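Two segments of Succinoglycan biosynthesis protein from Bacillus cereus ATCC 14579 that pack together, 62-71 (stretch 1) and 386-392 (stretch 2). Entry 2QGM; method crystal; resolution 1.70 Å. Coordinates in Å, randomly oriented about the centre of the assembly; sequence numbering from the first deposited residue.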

# COMPACT_ATOMS: atom_id res chain seq x y z
N GLU A 62 -21.75 3.63 11.63
CA GLU A 62 -21.85 3.49 13.08
C GLU A 62 -20.89 2.47 13.67
O GLU A 62 -20.35 2.68 14.76
CB GLU A 62 -23.28 3.13 13.48
CG GLU A 62 -24.26 4.29 13.43
CD GLU A 62 -23.89 5.41 14.39
OE1 GLU A 62 -23.82 5.16 15.61
OE2 GLU A 62 -23.66 6.55 13.92
N ASP A 63 -20.66 1.36 12.96
CA ASP A 63 -19.77 0.32 13.48
C ASP A 63 -18.29 0.67 13.37
O ASP A 63 -17.44 -0.09 13.85
CB ASP A 63 -20.06 -1.03 12.80
CG ASP A 63 -19.75 -1.02 11.33
OD1 ASP A 63 -19.80 0.07 10.71
OD2 ASP A 63 -19.47 -2.10 10.78
N LEU A 64 -17.98 1.81 12.76
CA LEU A 64 -16.59 2.23 12.63
C LEU A 64 -16.21 3.30 13.65
O LEU A 64 -15.07 3.78 13.65
CB LEU A 64 -16.31 2.74 11.21
CG LEU A 64 -16.48 1.69 10.11
CD1 LEU A 64 -16.24 2.31 8.73
CD2 LEU A 64 -15.52 0.54 10.35
N LYS A 65 -17.15 3.67 14.51
CA LYS A 65 -16.85 4.67 15.53
C LYS A 65 -15.70 4.22 16.43
O LYS A 65 -14.89 5.04 16.86
CB LYS A 65 -18.10 4.98 16.36
CG LYS A 65 -19.22 5.63 15.54
CD LYS A 65 -20.09 6.56 16.38
CE LYS A 65 -20.73 5.84 17.56
NZ LYS A 65 -21.58 6.78 18.36
N PRO A 66 -15.61 2.92 16.75
CA PRO A 66 -14.50 2.50 17.60
C PRO A 66 -13.16 2.75 16.90
O PRO A 66 -12.14 2.95 17.55
CB PRO A 66 -14.76 1.01 17.82
CG PRO A 66 -16.25 0.94 17.80
CD PRO A 66 -16.61 1.84 16.62
N LEU A 67 -13.19 2.75 15.57
CA LEU A 67 -11.99 2.96 14.78
C LEU A 67 -11.43 4.37 14.90
O LEU A 67 -10.21 4.57 14.90
CB LEU A 67 -12.24 2.63 13.30
CG LEU A 67 -11.02 2.72 12.38
CD1 LEU A 67 -9.99 1.68 12.79
CD2 LEU A 67 -11.46 2.52 10.93
N LYS A 68 -12.32 5.36 15.00
CA LYS A 68 -11.89 6.75 15.12
C LYS A 68 -11.14 6.94 16.42
O LYS A 68 -10.16 7.68 16.49
CB LYS A 68 -13.11 7.69 15.08
CG LYS A 68 -12.74 9.17 15.14
CD LYS A 68 -13.95 10.08 14.91
CE LYS A 68 -13.55 11.55 14.94
NZ LYS A 68 -14.69 12.46 14.64
N LYS A 69 -11.61 6.24 17.46
CA LYS A 69 -11.01 6.30 18.78
C LYS A 69 -9.65 5.61 18.79
O LYS A 69 -8.74 6.04 19.51
CB LYS A 69 -11.96 5.67 19.80
CG LYS A 69 -13.39 6.19 19.67
CD LYS A 69 -14.27 5.82 20.86
CE LYS A 69 -14.50 4.32 20.97
NZ LYS A 69 -15.40 4.04 22.12
N MSE A 70 -9.51 4.56 18.00
CA MSE A 70 -8.24 3.83 17.92
C MSE A 70 -7.17 4.66 17.20
O MSE A 70 -6.03 4.76 17.66
CB MSE A 70 -8.42 2.52 17.14
CG MSE A 70 -9.30 1.46 17.79
SE MSE A 70 -9.55 -0.04 16.60
CE MSE A 70 -11.01 -0.91 17.50
N ILE A 71 -7.55 5.22 16.06
CA ILE A 71 -6.63 6.00 15.24
C ILE A 71 -6.19 7.28 15.93
O ILE A 71 -5.03 7.68 15.82
CB ILE A 71 -7.25 6.38 13.88
CG1 ILE A 71 -7.72 5.12 13.15
CG2 ILE A 71 -6.23 7.11 13.02
CD1 ILE A 71 -6.65 4.10 12.95
N PHE A 386 -14.57 -8.22 12.36
CA PHE A 386 -14.35 -7.36 13.50
C PHE A 386 -13.01 -6.64 13.50
O PHE A 386 -12.09 -7.02 12.77
CB PHE A 386 -14.48 -8.15 14.80
CG PHE A 386 -13.55 -9.33 14.90
CD1 PHE A 386 -13.90 -10.56 14.34
CD2 PHE A 386 -12.34 -9.22 15.59
CE1 PHE A 386 -13.06 -11.67 14.46
CE2 PHE A 386 -11.49 -10.32 15.71
CZ PHE A 386 -11.85 -11.55 15.15
N LEU A 387 -12.93 -5.59 14.30
CA LEU A 387 -11.71 -4.81 14.46
C LEU A 387 -11.14 -5.24 15.79
O LEU A 387 -11.89 -5.54 16.72
CB LEU A 387 -12.00 -3.31 14.54
CG LEU A 387 -12.63 -2.63 13.33
CD1 LEU A 387 -13.16 -1.27 13.73
CD2 LEU A 387 -11.60 -2.52 12.24
N LEU A 388 -9.82 -5.26 15.89
CA LEU A 388 -9.16 -5.62 17.13
C LEU A 388 -7.96 -4.69 17.33
O LEU A 388 -7.06 -4.67 16.49
CB LEU A 388 -8.70 -7.08 17.09
CG LEU A 388 -8.18 -7.61 18.42
CD1 LEU A 388 -9.32 -7.59 19.41
CD2 LEU A 388 -7.62 -9.03 18.27
N ASP A 389 -7.97 -3.91 18.41
CA ASP A 389 -6.85 -3.00 18.71
C ASP A 389 -5.87 -3.80 19.56
O ASP A 389 -6.07 -3.95 20.76
CB ASP A 389 -7.34 -1.77 19.49
CG ASP A 389 -6.25 -0.70 19.68
OD1 ASP A 389 -5.05 -1.04 19.59
OD2 ASP A 389 -6.61 0.47 19.92
N ASN A 390 -4.81 -4.30 18.94
CA ASN A 390 -3.85 -5.13 19.66
C ASN A 390 -3.03 -4.38 20.71
O ASN A 390 -2.51 -5.00 21.65
CB ASN A 390 -2.89 -5.83 18.67
CG ASN A 390 -3.62 -6.61 17.58
OD1 ASN A 390 -4.59 -7.32 17.84
ND2 ASN A 390 -3.13 -6.50 16.35
N ARG A 391 -2.93 -3.07 20.58
CA ARG A 391 -2.16 -2.25 21.51
C ARG A 391 -2.73 -2.14 22.92
O ARG A 391 -1.98 -2.00 23.88
CB ARG A 391 -2.00 -0.84 20.97
CG ARG A 391 -1.48 -0.77 19.55
CD ARG A 391 -1.62 0.65 19.03
NE ARG A 391 -3.02 1.03 19.00
CZ ARG A 391 -3.47 2.22 18.62
NH1 ARG A 391 -2.61 3.16 18.24
NH2 ARG A 391 -4.77 2.47 18.63
N HIS A 392 -4.05 -2.20 23.05
CA HIS A 392 -4.68 -2.05 24.36
C HIS A 392 -5.36 -3.29 24.93
O HIS A 392 -6.13 -3.19 25.89
CB HIS A 392 -5.66 -0.87 24.30
CG HIS A 392 -5.02 0.41 23.88
ND1 HIS A 392 -4.04 1.04 24.61
CD2 HIS A 392 -5.19 1.17 22.76
CE1 HIS A 392 -3.63 2.12 23.98
NE2 HIS A 392 -4.31 2.22 22.85
O HOH W 1 -3.37 6.01 17.68

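The contact is a small helix-on-strand packing, apolar along most of its length and closed at the C-terminal end of the helix by one arginine hydrogen bond and a bridging water. Helix 65-71 and strand 386-389 run in nearly the same direction, their axes 22° apart and 9.8 Å apart at closest approach, and together the two stretches bury 308 Å².

Met70, present as selenomethionine, and Leu387 supply most of the covered surface. The Met70 side chain is extended beyond its m chi1, with chi2 and chi3 both t, and this carries its methyl back along the helix to Leu387, where CE of Met70 lies 3.9 Å from CB of Leu387. Leu387 points toward the helix, and its CD1 reaches to 4.0 Å from CB of Leu67. A long, unbranched side chain suits the gap between the two backbones, while the CD1 branch of Leu387 packs against CB of Leu67. The alternation of the strand turns Leu388 away, leaving Leu387 and Asp389 to face the helix.

Asp389 works mainly through Arg391. Its OD1 accepts from NE of Arg391 at 3.0 Å and its OD2 from NH2 of Arg391, also at 3.0 Å, a two-pronged salt bridge that holds the guanidinium in place; OD2 of Asp389 also lies 3.6 Å from CG of Met70. Thus oriented, Arg391 donates from NH2 to O of Met70 at 2.8 Å, with an N-H...O angle of 167° and the acceptor near the guanidinium plane. Water 1 reinforces this link, donating to O of Met70 at 2.9 Å and accepting from NH1 of Arg391 at 3.0 Å. Arginine suits this site because its planar group can serve the carboxylate, the helix carbonyl and the water at once.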